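Local coordinates for austinoid biosynthesis clusters protein H (Emericella nidulans FGSC A4, PDB 5X9K) that takes part as a homodimeric isomerase in the fungal biosynthesis of the meroterpenoids austinol and dehydroaustinol, at residues Ser50-Ser53 with Pro54-Leu58; Leu92-Lys95 with Asp96-Pro100. One frame throughout, in Å; residues are numbered along the deposited sequence.

Contact 1 (Ser50-Ser53 with Pro54-Leu58); sequences SFMS and PSCTL
The flat Ser53-Pro54 peptide carries Cys56 over one face. Cys56 N sits 60° out of the Ser53 carbonyl plane and donates to Ser53 O at 3.0 Å, closing a type I beta turn from Ser53 to Cys56. Ser53 CB stands off the same face, 3.5 Å from Pro54 CD, which lies near the peptide plane, a closeness set largely by the bonded geometry. Proline suits the second place of the turn because its ring holds phi near the required value, while small, polar Ser55 suits the exposed third place. Ser55 OG leans back to 3.7 Å from Ser53 OG, a proximity without a bond.

The inner side is apolar. Met52 CB lies 4.0 Å from Cys56 CB, and the thiol, with SG anti to the backbone N (chi1 -174°), runs alongside the methionine. Met52 is extended beyond CG, which carries CE to within 4.3 Å of Leu58 CD2.

Strand 141-148 lies beside both arms, with Phe144 against Met52 and Leu58. Phe36 of helix 26-38 and Phe80 of helix 73-86 pack on Met52, and Lys73, at the start of the latter helix, donates to Met52 O.

Contact 2 (Leu92-Lys95 with Asp96-Pro100); sequences LRVK and DGAEP
Ala98 N donates to Lys95 O at 2.9 Å, the bond that closes a type II beta turn where the chain leaves strand 87-94. It is moderately bent, with an angle of 154° at the hydrogen, and the donor stands above the carbonyl plane, 37° out of it. Asp96 and Gly97 fill the two middle places. Asp96 has the extended backbone of the second position, and its carboxylate group, suited to water, belongs to an exposed residue. Glycine answers the demand of the third position: phi is positive, and without a CB nothing presses against the carbonyl oxygen of Asp96.

The end residues of the turn also meet through their side chains. The methyl of Ala98 points back at the first arm, with Ala98 CB 3.1 Å from Lys95 O and 4.0 Å from Lys95 CB; a small residue fits this close approach. The long lysine then leaves the turn. Its chain is straight as far as CE and bends only at the last torsion, and its ammonium group forms a salt bridge with Glu114 on strand 108-119, while Phe61 of the second subunit packs against the lysine, so that the turn lies close to the dimer partner.

Val94 is the last residue of the strand. A beta-branched residue suits an extended backbone, and here it also packs on Leu34 of helix 26-38 and on Leu111, which Pro100 touches too from beyond the turn. With Val94 CG1 anti to the backbone N (chi1 174°), this branch reaches across to the second arm: it comes within 3.2 Å of Ala98 O and 4.2 Å of Ala98 CB.

Overall arrangement
From the N terminus the chain runs through helix 26-38 and the short helix 46-49 before contact 1 turns it from strand 52-53 into strand 56-61. Strand 70-72 and helix 73-86 follow, and strand 87-94 ends at contact 2, a loop leading to strand 101-103. The two turns are in series, neither nested nor crossing, and their centres lie 23 Å apart. Both reach the same mixed sheet, contact 1 beside strand 141-148 and contact 2 beside strand 108-119, and both reach helix 26-38, consistent with an NTF2-like alpha+beta fold. The strand that contact 1 opens also reaches the dimer partner at its far end.

Contact 1 (Ser50-Ser53 with Pro54-Leu58)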
loop_
_atom_site.group_PDB
_atom_site.type_symbol
_atom_site.label_atom_id
_atom_site.label_comp_id
_atom_site.label_asym_id
_atom_site.label_seq_id
_atom_site.Cartn_x
_atom_site.Cartn_y
_atom_site.Cartn_z
ATOM N N SER A 50 -2.833 1.195 22.665
ATOM C CA SER A 50 -2.151 0.362 23.648
ATOM C C SER A 50 -1.307 -0.732 23.005
ATOM O O SER A 50 -0.495 -1.357 23.696
ATOM C CB SER A 50 -3.165 -0.260 24.611
ATOM O OG SER A 50 -3.852 -1.330 23.995
ATOM N N PHE A 51 -1.473 -0.976 21.710
ATOM C CA PHE A 51 -0.652 -1.937 20.989
ATOM C C PHE A 51 0.514 -1.286 20.252
ATOM O O PHE A 51 1.243 -1.980 19.537
ATOM C CB PHE A 51 -1.521 -2.727 20.006
ATOM C CG PHE A 51 -2.031 -4.033 20.560
ATOM C CD1 PHE A 51 -3.191 -4.076 21.324
ATOM C CD2 PHE A 51 -1.360 -5.219 20.297
ATOM C CE1 PHE A 51 -3.669 -5.283 21.832
ATOM C CE2 PHE A 51 -1.833 -6.430 20.801
ATOM C CZ PHE A 51 -2.989 -6.458 21.570
ATOM N N MET A 52 0.713 0.021 20.409
ATOM C CA MET A 52 1.828 0.737 19.806
ATOM C C MET A 52 2.845 1.091 20.889
ATOM O O MET A 52 2.473 1.588 21.960
ATOM C CB MET A 52 1.332 1.998 19.089
ATOM C CG MET A 52 0.319 1.684 18.014
ATOM S SD MET A 52 -0.420 3.198 17.396
ATOM C CE MET A 52 -1.650 2.622 16.260
ATOM N N SER A 53 4.120 0.793 20.633
ATOM C CA SER A 53 5.151 1.185 21.578
ATOM C C SER A 53 5.250 2.713 21.637
ATOM O O SER A 53 4.825 3.411 20.710
ATOM C CB SER A 53 6.498 0.550 21.204
ATOM O OG SER A 53 7.037 1.051 19.999
ATOM N N PRO A 54 5.760 3.262 22.746
ATOM C CA PRO A 54 5.858 4.736 22.842
ATOM C C PRO A 54 6.604 5.383 21.678
ATOM O O PRO A 54 6.238 6.484 21.245
ATOM C CB PRO A 54 6.596 4.948 24.173
ATOM C CG PRO A 54 6.324 3.702 24.986
ATOM C CD PRO A 54 6.195 2.578 23.982
ATOM N N SER A 55 7.631 4.721 21.151
ATOM C CA SER A 55 8.446 5.248 20.061
ATOM C C SER A 55 7.921 4.864 18.680
ATOM O O SER A 55 8.635 5.045 17.688
ATOM C CB SER A 55 9.890 4.761 20.200
ATOM O OG SER A 55 9.951 3.342 20.124
ATOM N N CYS A 56 6.703 4.335 18.594
ATOM C CA CYS A 56 6.186 3.856 17.317
ATOM C C CYS A 56 6.137 4.981 16.291
ATOM O O CYS A 56 5.682 6.094 16.581
ATOM C CB CYS A 56 4.795 3.267 17.510
ATOM S SG CYS A 56 4.106 2.475 16.048
ATOM N N THR A 57 6.618 4.681 15.087
ATOM C CA THR A 57 6.524 5.576 13.939
ATOM C C THR A 57 5.297 5.168 13.134
ATOM O O THR A 57 5.169 3.999 12.763
ATOM C CB THR A 57 7.780 5.469 13.068
ATOM O OG1 THR A 57 8.948 5.810 13.835
ATOM C CG2 THR A 57 7.682 6.388 11.853
ATOM N N LEU A 58 4.386 6.108 12.888
ATOM C CA LEU A 58 3.283 5.872 11.962
ATOM C C LEU A 58 3.626 6.516 10.625
ATOM O O LEU A 58 3.949 7.704 10.577
ATOM C CB LEU A 58 1.963 6.428 12.502
ATOM C CG LEU A 58 1.438 5.730 13.759
ATOM C CD1 LEU A 58 2.003 6.345 15.032
ATOM C CD2 LEU A 58 -0.067 5.714 13.789
#

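Contact 2 (Leu92-Lys95 with Asp96-Pro100)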
loop_
_atom_site.group_PDB
_atom_site.type_symbol
_atom_site.label_atom_id
_atom_site.label_comp_id
_atom_site.label_asym_id
_atom_site.label_seq_id
_atom_site.Cartn_x
_atom_site.Cartn_y
_atom_site.Cartn_z
ATOM N N LEU A 92 -11.598 -3.543 10.659
ATOM C CA LEU A 92 -10.534 -3.869 9.717
ATOM C C LEU A 92 -10.422 -5.381 9.620
ATOM O O LEU A 92 -10.424 -6.069 10.643
ATOM C CB LEU A 92 -9.180 -3.315 10.158
ATOM C CG LEU A 92 -8.927 -1.823 10.301
ATOM C CD1 LEU A 92 -7.464 -1.671 10.667
ATOM C CD2 LEU A 92 -9.257 -1.066 9.016
ATOM N N ARG A 93 -10.301 -5.890 8.395
ATOM C CA ARG A 93 -10.206 -7.322 8.152
ATOM C C ARG A 93 -9.202 -7.577 7.041
ATOM O O ARG A 93 -9.113 -6.795 6.094
ATOM C CB ARG A 93 -11.572 -7.906 7.751
ATOM C CG ARG A 93 -11.603 -9.435 7.669
ATOM C CD ARG A 93 -12.449 -10.056 8.787
ATOM N NE ARG A 93 -13.882 -9.861 8.569
ATOM C CZ ARG A 93 -14.825 -10.125 9.472
ATOM N NH1 ARG A 93 -14.497 -10.593 10.670
ATOM N NH2 ARG A 93 -16.103 -9.916 9.179
ATOM N N VAL A 94 -8.450 -8.670 7.150
ATOM C CA VAL A 94 -7.616 -9.082 6.029
ATOM C C VAL A 94 -8.516 -9.531 4.886
ATOM O O VAL A 94 -9.449 -10.320 5.084
ATOM C CB VAL A 94 -6.658 -10.197 6.463
ATOM C CG1 VAL A 94 -5.885 -10.741 5.273
ATOM C CG2 VAL A 94 -5.717 -9.666 7.531
ATOM N N LYS A 95 -8.252 -9.024 3.686
ATOM C CA LYS A 95 -9.048 -9.410 2.527
ATOM C C LYS A 95 -8.971 -10.919 2.305
ATOM O O LYS A 95 -7.902 -11.523 2.404
ATOM C CB LYS A 95 -8.564 -8.645 1.296
ATOM C CG LYS A 95 -9.526 -8.631 0.121
ATOM C CD LYS A 95 -8.917 -7.860 -1.051
ATOM C CE LYS A 95 -9.840 -7.826 -2.247
ATOM N NZ LYS A 95 -11.042 -7.010 -1.958
ATOM N N ASP A 96 -10.121 -11.542 2.045
ATOM C CA ASP A 96 -10.141 -12.988 1.848
ATOM C C ASP A 96 -9.275 -13.359 0.653
ATOM O O ASP A 96 -9.296 -12.688 -0.385
ATOM C CB ASP A 96 -11.574 -13.498 1.649
ATOM C CG ASP A 96 -11.688 -15.027 1.779
ATOM O OD1 ASP A 96 -11.158 -15.601 2.757
ATOM O OD2 ASP A 96 -12.328 -15.662 0.913
ATOM N N GLY A 97 -8.494 -14.424 0.818
ATOM C CA GLY A 97 -7.516 -14.829 -0.167
ATOM C C GLY A 97 -6.178 -14.137 -0.053
ATOM O O GLY A 97 -5.198 -14.612 -0.649
ATOM N N ALA A 98 -6.095 -13.035 0.699
ATOM C CA ALA A 98 -4.854 -12.271 0.837
ATOM C C ALA A 98 -4.038 -12.871 1.972
ATOM O O ALA A 98 -4.207 -12.514 3.140
ATOM C CB ALA A 98 -5.148 -10.798 1.089
ATOM N N GLU A 99 -3.131 -13.779 1.630
ATOM C CA GLU A 99 -2.298 -14.401 2.654
ATOM C C GLU A 99 -1.285 -13.389 3.200
ATOM O O GLU A 99 -0.681 -12.636 2.425
ATOM C CB GLU A 99 -1.587 -15.632 2.101
ATOM C CG GLU A 99 -2.264 -16.935 2.530
ATOM C CD GLU A 99 -1.813 -18.144 1.726
ATOM O OE1 GLU A 99 -0.666 -18.603 1.921
ATOM O OE2 GLU A 99 -2.614 -18.633 0.896
ATOM N N PRO A 100 -1.104 -13.329 4.516
ATOM C CA PRO A 100 -0.108 -12.401 5.071
ATOM C C PRO A 100 1.287 -12.702 4.557
ATOM O O PRO A 100 1.673 -13.858 4.369
ATOM C CB PRO A 100 -0.212 -12.646 6.584
ATOM C CG PRO A 100 -1.621 -13.152 6.772
ATOM C CD PRO A 100 -1.877 -14.003 5.564
#